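Local coordinates for protein tRNA (guanine-N(1)-)-methyltransferase (PDB 7KFF) that catalyses methyl transfer from S-adenosylmethionine to N1 of guanine 37 in tRNA, leaving S-adenosylhomocysteine as the by-product, at residues P31-L36 with L46-H51; R273-R278 with E296-G301. All coordinates share one frame; numbering follows the deposited sequence.

Contact 1. Residues P31-L36 with L46-H51; sequences PLRHAL and LSVGVH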
ATOM      1  N   PRO A  31      -6.226   6.513  11.851  1.00 13.82           N
ATOM      2  CA  PRO A  31      -4.975   5.829  12.222  1.00 13.46           C
ATOM      3  C   PRO A  31      -3.731   6.690  12.173  1.00 14.31           C
ATOM      4  O   PRO A  31      -2.694   6.271  12.716  1.00 15.13           O
ATOM      5  CB  PRO A  31      -4.908   4.638  11.258  1.00 14.35           C
ATOM      6  CG  PRO A  31      -6.344   4.360  10.916  1.00 15.41           C
ATOM      7  CD  PRO A  31      -6.971   5.751  10.824  1.00 14.21           C
ATOM      8  N   LEU A  32      -3.784   7.895  11.595  1.00 13.86           N
ATOM      9  CA  LEU A  32      -2.640   8.790  11.700  1.00 14.08           C
ATOM     10  C   LEU A  32      -2.396   9.224  13.139  1.00 15.10           C
ATOM     11  O   LEU A  32      -1.332   9.774  13.430  1.00 16.74           O
ATOM     12  CB  LEU A  32      -2.837  10.037  10.834  1.00 14.76           C
ATOM     13  CG  LEU A  32      -2.894   9.838   9.324  1.00 14.40           C
ATOM     14  CD1 LEU A  32      -3.159  11.162   8.633  1.00 15.94           C
ATOM     15  CD2 LEU A  32      -1.590   9.237   8.789  1.00 15.57           C
ATOM     16  N   ARG A  33      -3.369   9.017  14.030  1.00 14.52           N
ATOM     17  CA  ARG A  33      -3.213   9.321  15.446  1.00 15.27           C
ATOM     18  C   ARG A  33      -3.147   8.067  16.316  1.00 17.58           C
ATOM     19  O   ARG A  33      -3.262   8.148  17.540  1.00 20.49           O
ATOM     20  CB  ARG A  33      -4.342  10.246  15.891  1.00 16.64           C
ATOM     21  CG  ARG A  33      -4.184  11.635  15.338  1.00 16.32           C
ATOM     22  CD  ARG A  33      -5.348  12.521  15.661  1.00 17.98           C
ATOM     23  NE  ARG A  33      -4.956  13.922  15.624  1.00 17.78           N
ATOM     24  CZ  ARG A  33      -5.042  14.715  14.568  1.00 16.60           C
ATOM     25  NH1 ARG A  33      -5.511  14.258  13.409  1.00 17.66           N
ATOM     26  NH2 ARG A  33      -4.677  15.979  14.674  1.00 16.69           N
ATOM     27  N   HIS A  34      -2.949   6.909  15.713  1.00 16.12           N
ATOM     28  CA  HIS A  34      -2.779   5.663  16.437  1.00 16.76           C
ATOM     29  C   HIS A  34      -1.338   5.198  16.356  1.00 15.94           C
ATOM     30  O   HIS A  34      -0.556   5.653  15.522  1.00 17.05           O
ATOM     31  CB  HIS A  34      -3.665   4.572  15.828  1.00 19.81           C
ATOM     32  CG  HIS A  34      -5.119   4.822  16.025  1.00 22.54           C
ATOM     33  ND1 HIS A  34      -6.094   4.325  15.182  1.00 25.49           N
ATOM     34  CD2 HIS A  34      -5.767   5.517  16.986  1.00 24.05           C
ATOM     35  CE1 HIS A  34      -7.278   4.735  15.602  1.00 25.85           C
ATOM     36  NE2 HIS A  34      -7.109   5.448  16.699  1.00 27.40           N
ATOM     37  N   ALA A  35      -0.990   4.291  17.266  1.00 16.49           N
ATOM     38  CA  ALA A  35       0.297   3.582  17.247  1.00 17.24           C
ATOM     39  C   ALA A  35       1.436   4.595  17.119  1.00 16.39           C
ATOM     40  O   ALA A  35       1.427   5.622  17.814  1.00 17.23           O
ATOM     41  CB  ALA A  35       0.271   2.471  16.200  1.00 19.22           C
ATOM     42  N   LEU A  36       2.427   4.346  16.252  1.00 16.66           N
ATOM     43  CA  LEU A  36       3.673   5.104  16.297  1.00 17.03           C
ATOM     44  C   LEU A  36       3.487   6.550  15.843  1.00 15.26           C
ATOM     45  O   LEU A  36       4.140   7.454  16.372  1.00 16.56           O
ATOM     46  CB  LEU A  36       4.730   4.398  15.460  1.00 19.66           C
ATOM     47  CG  LEU A  36       6.165   4.814  15.709  1.00 22.92           C
ATOM     48  CD1 LEU A  36       6.528   4.425  17.162  1.00 26.00           C
ATOM     49  CD2 LEU A  36       7.111   4.174  14.721  1.00 23.65           C
ATOM     50  N   LEU A  46       5.332  15.529  14.604  1.00 16.91           N
ATOM     51  CA  LEU A  46       4.328  15.402  13.559  1.00 15.97           C
ATOM     52  C   LEU A  46       3.129  16.246  13.950  1.00 15.03           C
ATOM     53  O   LEU A  46       2.760  16.289  15.122  1.00 15.71           O
ATOM     54  CB  LEU A  46       3.918  13.938  13.407  1.00 16.43           C
ATOM     55  CG  LEU A  46       2.900  13.611  12.321  1.00 17.38           C
ATOM     56  CD1 LEU A  46       3.457  13.904  10.940  1.00 19.26           C
ATOM     57  CD2 LEU A  46       2.438  12.175  12.416  1.00 18.10           C
ATOM     58  N   SER A  47       2.523  16.889  12.952  1.00 15.36           N
ATOM     59  CA  SER A  47       1.294  17.650  13.102  1.00 15.11           C
ATOM     60  C   SER A  47       0.384  17.202  11.972  1.00 14.72           C
ATOM     61  O   SER A  47       0.826  17.127  10.822  1.00 15.74           O
ATOM     62  CB  SER A  47       1.591  19.138  12.993  1.00 18.38           C
ATOM     63  OG  SER A  47       0.436  19.921  13.136  1.00 20.67           O
ATOM     64  N   VAL A  48      -0.876  16.895  12.286  1.00 15.02           N
ATOM     65  CA  VAL A  48      -1.798  16.330  11.308  1.00 15.10           C
ATOM     66  C   VAL A  48      -3.071  17.156  11.245  1.00 15.16           C
ATOM     67  O   VAL A  48      -3.728  17.384  12.276  1.00 16.40           O
ATOM     68  CB  VAL A  48      -2.149  14.875  11.651  1.00 15.80           C
ATOM     69  CG1 VAL A  48      -3.201  14.326  10.711  1.00 16.94           C
ATOM     70  CG2 VAL A  48      -0.885  14.019  11.670  1.00 17.52           C
ATOM     71  N   GLY A  49      -3.439  17.547  10.024  1.00 14.48           N
ATOM     72  CA  GLY A  49      -4.734  18.134   9.751  1.00 14.59           C
ATOM     73  C   GLY A  49      -5.492  17.315   8.722  1.00 14.19           C
ATOM     74  O   GLY A  49      -4.946  16.999   7.668  1.00 17.50           O
ATOM     75  N   VAL A  50      -6.742  16.979   9.008  1.00 15.27           N
ATOM     76  CA  VAL A  50      -7.603  16.232   8.104  1.00 15.12           C
ATOM     77  C   VAL A  50      -8.818  17.096   7.803  1.00 15.56           C
ATOM     78  O   VAL A  50      -9.493  17.558   8.728  1.00 17.96           O
ATOM     79  CB  VAL A  50      -8.009  14.870   8.696  1.00 15.33           C
ATOM     80  CG1 VAL A  50      -8.861  14.121   7.682  1.00 17.02           C
ATOM     81  CG2 VAL A  50      -6.771  14.069   9.067  1.00 16.58           C
ATOM     82  N   HIS A  51      -9.092  17.315   6.516  1.00 15.34           N
ATOM     83  CA  HIS A  51     -10.096  18.273   6.069  1.00 15.69           C
ATOM     84  C   HIS A  51     -11.139  17.603   5.192  1.00 15.20           C
ATOM     85  O   HIS A  51     -10.800  16.929   4.218  1.00 16.43           O
ATOM     86  CB  HIS A  51      -9.440  19.399   5.264  1.00 16.11           C
ATOM     87  CG  HIS A  51      -8.244  19.985   5.927  1.00 16.86           C
ATOM     88  ND1 HIS A  51      -8.338  20.958   6.888  1.00 22.00           N
ATOM     89  CD2 HIS A  51      -6.929  19.697   5.803  1.00 17.55           C
ATOM     90  CE1 HIS A  51      -7.129  21.269   7.315  1.00 22.26           C
ATOM     91  NE2 HIS A  51      -6.254  20.515   6.672  1.00 19.43           N
TER
HETATM   92  O   HOH W   1      -7.138  16.348  11.993  1.00 23.23           O
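Val48 meets two neighbouring side chains, Leu32 and Arg33, with one methyl, CG1. The three residues belong to a beta-alpha-beta unit of the SPOUT methyltransferase fold, in which strand 17-23 leads through helix 35-42 to the parallel strand 46-52; Leu32 and Arg33 stand on the crossover, just before its helix. The tight part is apolar. Leu32 CD1 touches Val48 CG1 at 3.8 Å, and the Leu32 side chain also packs on Leu204 and Ala207 of helix 200-211, as suits a leucine between a strand and a helix. Val48 has CG1 anti to its own backbone N, which leaves that methyl within reach of both partners, and a beta-branched valine fits well in an extended strand.

The outer side is looser and polar. Arg33 is exposed, yet its long aliphatic chain, extended from CG to NE, carries the guanidinium over to the strand, where one face lies against Val48 CB and NH1 comes 3.6 Å from Val48 CG1. Arginine suits this border because its flat end can rest on Val48 CB while NH2 still donates to Val48 O, which lies 24° out of the guanidinium plane. Strand 46-52 is outermost in the sheet of this chain; Ser47, Gly49 and His51 pair with strand 17-23, whereas Val48 O faces Arg33. A water bridges weakly from Arg33 NH1 to Val50 N. The direct hydrogen bond, Arg33 NH2 to Val48 O, spans 2.9 Å and is bent to 145° at the hydrogen, with NH2 tilted 26° from the carbonyl plane.

Contact 2. Residues R273-R278 with E296-G301; sequences RTWEVR and EGLRRG
The indole of Trp275 lies flat on Leu298, whose CB stands 3.7 Å from the centroid of the six-membered ring and 6° off its normal. This is a CH-pi contact with CB almost directly over the ring centre, and it uses the broad pi face of the indole, which suits tryptophan to bridging two helices. Leu298 CD1 extends the same apolar contact, reaching Trp275 CE3 at 3.8 Å and also coming near the ring's root at CB and CG. At the far rim the backbone takes over, with Trp275 CH2 3.6 Å from Leu298 O. Arg299 meets the pyrrole end instead: its CG approaches Trp275 NE1 obliquely at 3.5 Å. The guanidinium plane is turned 53° from the indole, with Trp275 NE1 at its edge, so the two flat groups do not stack. Arg299 is exposed and poorly ordered, and its aliphatic stem makes the nearest approach to the ring.

Trp275 reaches across because CG is anti to its backbone N (chi1 176°), which swings the indole out from helix 259-277 toward helix 289-299. These helices, joined through the short helix 279-283, belong to the helical C-terminal domain of TrmD, which follows the knotted SPOUT domain, and the tryptophan spans from one to the other. Leu282 of the connecting helix and Val295, one turn before Leu298, also touch the indole and help to set its position. Farther out, Thr274 OG1 bonds to Ser270 O and Leu234 N, tying helix 259-277 to the loop beside it. In the second subunit, within the sequence span holding its cofactor pocket, Ala144 O accepts a hydrogen bond from Arg273 NH2, and Asp193 forms a salt bridge with Arg278 NH1; Arg278 NE makes another to Glu280 of its own chain.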
ATOM      1  N   ARG A 273      15.893 -15.639   0.394  1.00 19.16           N
ATOM      2  CA  ARG A 273      14.547 -15.085   0.317  1.00 20.06           C
ATOM      3  C   ARG A 273      14.387 -14.304  -0.978  1.00 19.28           C
ATOM      4  O   ARG A 273      13.350 -14.394  -1.640  1.00 19.59           O
ATOM      5  CB  ARG A 273      14.248 -14.200   1.527  1.00 21.38           C
ATOM      6  CG  ARG A 273      12.846 -13.555   1.515  1.00 25.47           C
ATOM      7  CD  ARG A 273      11.722 -14.574   1.629  1.00 29.52           C
ATOM      8  NE  ARG A 273      11.614 -15.093   2.991  1.00 33.30           N
ATOM      9  CZ  ARG A 273      10.836 -14.580   3.942  1.00 35.29           C
ATOM     10  NH1 ARG A 273      10.829 -15.134   5.151  1.00 37.14           N
ATOM     11  NH2 ARG A 273      10.052 -13.533   3.687  1.00 37.80           N
ATOM     12  N   THR A 274      15.414 -13.540  -1.365  1.00 18.08           N
ATOM     13  CA  THR A 274      15.322 -12.770  -2.607  1.00 17.76           C
ATOM     14  C   THR A 274      15.235 -13.698  -3.816  1.00 18.16           C
ATOM     15  O   THR A 274      14.431 -13.471  -4.727  1.00 18.73           O
ATOM     16  CB  THR A 274      16.518 -11.817  -2.721  1.00 18.22           C
ATOM     17  OG1 THR A 274      16.610 -11.007  -1.539  1.00 18.21           O
ATOM     18  CG2 THR A 274      16.378 -10.923  -3.953  1.00 18.94           C
ATOM     19  N   TRP A 275      16.049 -14.752  -3.836  1.00 19.83           N
ATOM     20  CA  TRP A 275      15.968 -15.721  -4.917  1.00 21.39           C
ATOM     21  C   TRP A 275      14.592 -16.373  -4.983  1.00 22.25           C
ATOM     22  O   TRP A 275      14.043 -16.555  -6.073  1.00 23.27           O
ATOM     23  CB  TRP A 275      17.042 -16.785  -4.724  1.00 24.38           C
ATOM     24  CG  TRP A 275      16.983 -17.869  -5.739  1.00 27.60           C
ATOM     25  CD1 TRP A 275      17.413 -17.813  -7.030  1.00 30.27           C
ATOM     26  CD2 TRP A 275      16.440 -19.177  -5.552  1.00 31.99           C
ATOM     27  NE1 TRP A 275      17.186 -19.014  -7.656  1.00 32.64           N
ATOM     28  CE2 TRP A 275      16.585 -19.867  -6.771  1.00 33.59           C
ATOM     29  CE3 TRP A 275      15.851 -19.833  -4.472  1.00 34.19           C
ATOM     30  CZ2 TRP A 275      16.162 -21.180  -6.937  1.00 36.74           C
ATOM     31  CZ3 TRP A 275      15.431 -21.139  -4.640  1.00 36.86           C
ATOM     32  CH2 TRP A 275      15.585 -21.797  -5.863  1.00 37.54           C
ATOM     33  N   GLU A 276      14.026 -16.745  -3.829  1.00 21.56           N
ATOM     34  CA  GLU A 276      12.729 -17.419  -3.819  1.00 24.48           C
ATOM     35  C   GLU A 276      11.622 -16.526  -4.354  1.00 23.04           C
ATOM     36  O   GLU A 276      10.736 -16.984  -5.093  1.00 24.37           O
ATOM     37  CB  GLU A 276      12.358 -17.813  -2.386  1.00 26.63           C
ATOM     38  CG  GLU A 276      13.186 -18.918  -1.788  1.00 29.48           C
ATOM     39  CD  GLU A 276      12.942 -19.108  -0.295  1.00 32.41           C
ATOM     40  OE1 GLU A 276      12.417 -18.182   0.384  1.00 31.54           O
ATOM     41  OE2 GLU A 276      13.281 -20.200   0.199  1.00 34.56           O
ATOM     42  N   VAL A 277      11.624 -15.263  -3.943  1.00 22.04           N
ATOM     43  CA  VAL A 277      10.470 -14.401  -4.092  1.00 22.82           C
ATOM     44  C   VAL A 277      10.661 -13.319  -5.146  1.00 22.09           C
ATOM     45  O   VAL A 277       9.690 -12.937  -5.805  1.00 23.85           O
ATOM     46  CB  VAL A 277      10.155 -13.775  -2.710  1.00 26.54           C
ATOM     47  CG1 VAL A 277       8.981 -12.855  -2.793  1.00 28.01           C
ATOM     48  CG2 VAL A 277       9.930 -14.860  -1.639  1.00 29.23           C
ATOM     49  N   ARG A 278      11.881 -12.810  -5.309  1.00 18.97           N
ATOM     50  CA  ARG A 278      12.164 -11.698  -6.224  1.00 18.76           C
ATOM     51  C   ARG A 278      13.474 -11.967  -6.951  1.00 19.67           C
ATOM     52  O   ARG A 278      14.420 -11.171  -6.888  1.00 19.50           O
ATOM     53  CB  ARG A 278      12.244 -10.384  -5.445  1.00 18.92           C
ATOM     54  CG  ARG A 278      10.994  -9.975  -4.704  1.00 20.35           C
ATOM     55  CD  ARG A 278       9.925  -9.496  -5.652  1.00 21.59           C
ATOM     56  NE  ARG A 278      10.304  -8.289  -6.371  1.00 20.04           N
ATOM     57  CZ  ARG A 278      10.261  -7.060  -5.867  1.00 18.45           C
ATOM     58  NH1 ARG A 278       9.863  -6.855  -4.623  1.00 19.90           N
ATOM     59  NH2 ARG A 278      10.613  -6.020  -6.595  1.00 20.70           N
ATOM     60  N   GLU A 296      23.797 -20.128  -6.824  1.00 32.70           N
ATOM     61  CA  GLU A 296      23.855 -21.261  -7.743  1.00 36.71           C
ATOM     62  C   GLU A 296      23.525 -22.569  -7.037  1.00 35.83           C
ATOM     63  O   GLU A 296      22.953 -23.477  -7.651  1.00 36.62           O
ATOM     64  CB  GLU A 296      25.239 -21.335  -8.395  1.00 42.74           C
ATOM     65  CG  GLU A 296      25.446 -20.313  -9.507  1.00 49.60           C
ATOM     66  CD  GLU A 296      26.901 -20.173  -9.932  1.00 55.79           C
ATOM     67  OE1 GLU A 296      27.772 -20.872  -9.363  1.00 58.45           O
ATOM     68  OE2 GLU A 296      27.171 -19.351 -10.833  1.00 56.80           O
ATOM     69  N   GLY A 297      23.871 -22.685  -5.754  1.00 35.38           N
ATOM     70  CA  GLY A 297      23.487 -23.864  -4.997  1.00 36.75           C
ATOM     71  C   GLY A 297      21.990 -23.975  -4.805  1.00 38.64           C
ATOM     72  O   GLY A 297      21.450 -25.083  -4.735  1.00 40.30           O
ATOM     73  N   LEU A 298      21.302 -22.838  -4.726  1.00 38.73           N
ATOM     74  CA  LEU A 298      19.844 -22.863  -4.660  1.00 40.98           C
ATOM     75  C   LEU A 298      19.253 -23.342  -5.979  1.00 46.41           C
ATOM     76  O   LEU A 298      18.290 -24.116  -5.992  1.00 45.52           O
ATOM     77  CB  LEU A 298      19.313 -21.465  -4.343  1.00 37.64           C
ATOM     78  CG  LEU A 298      19.845 -20.800  -3.082  1.00 36.92           C
ATOM     79  CD1 LEU A 298      19.311 -19.365  -2.966  1.00 36.00           C
ATOM     80  CD2 LEU A 298      19.489 -21.612  -1.853  1.00 37.35           C
ATOM     81  N   ARG A 299      19.812 -22.877  -7.100  1.00 52.58           N
ATOM     82  CA  ARG A 299      19.288 -23.248  -8.410  1.00 59.85           C
ATOM     83  C   ARG A 299      19.475 -24.732  -8.696  1.00 62.33           C
ATOM     84  O   ARG A 299      18.673 -25.324  -9.429  1.00 62.29           O
ATOM     85  CB  ARG A 299      19.952 -22.386  -9.488  1.00 64.64           C
ATOM     86  CG  ARG A 299      19.567 -20.911  -9.405  1.00 69.96           C
ATOM     87  CD  ARG A 299      20.494 -20.008 -10.217  1.00 74.99           C
ATOM     88  NE  ARG A 299      20.102 -18.600 -10.110  1.00 79.37           N
ATOM     89  CZ  ARG A 299      20.860 -17.571 -10.482  1.00 82.65           C
ATOM     90  NH1 ARG A 299      22.070 -17.777 -10.986  1.00 83.87           N
ATOM     91  NH2 ARG A 299      20.408 -16.332 -10.341  1.00 83.59           N
ATOM     92  N   ARG A 300      20.509 -25.354  -8.125  1.00 65.22           N
ATOM     93  CA  ARG A 300      20.733 -26.780  -8.323  1.00 69.00           C
ATOM     94  C   ARG A 300      19.902 -27.653  -7.390  1.00 70.44           C
ATOM     95  O   ARG A 300      19.883 -28.877  -7.569  1.00 70.96           O
ATOM     96  CB  ARG A 300      22.212 -27.119  -8.134  1.00 71.18           C
ATOM     97  CG  ARG A 300      23.109 -26.630  -9.252  1.00 73.77           C
ATOM     98  CD  ARG A 300      24.496 -27.253  -9.150  1.00 76.12           C
ATOM     99  NE  ARG A 300      25.077 -27.080  -7.821  1.00 77.79           N
ATOM    100  CZ  ARG A 300      25.843 -26.054  -7.460  1.00 78.57           C
ATOM    101  NH1 ARG A 300      26.134 -25.095  -8.329  1.00 79.16           N
ATOM    102  NH2 ARG A 300      26.321 -25.988  -6.224  1.00 78.24           N
ATOM    103  N   GLY A 301      19.227 -27.068  -6.407  1.00 70.93           N
ATOM    104  CA  GLY A 301      18.431 -27.840  -5.472  1.00 70.94           C
ATOM    105  C   GLY A 301      19.266 -28.741  -4.586  1.00 70.37           C
ATOM    106  O   GLY A 301      19.237 -28.621  -3.359  1.00 69.90           O
TER

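Overall arrangement
Both segments of contact 1 precede those of contact 2 in the sequence, and the two contacts lie on opposite sides of the chain's centre, with their own centres 41 Å apart and nearest atoms about 21 Å apart. They share no helix or strand. Contact 1 belongs to the beta-alpha-beta unit at one edge of the parallel sheet, whereas contact 2 joins helices 259-277 and 289-299 in the C-terminal domain. What links them is the dimer: segment 31-36 on the SPOUT domain side and segment 273-278 on the C-terminal domain side both meet the second subunit, consistent with TrmD dimers in which the active sites are probably built at the subunit interface.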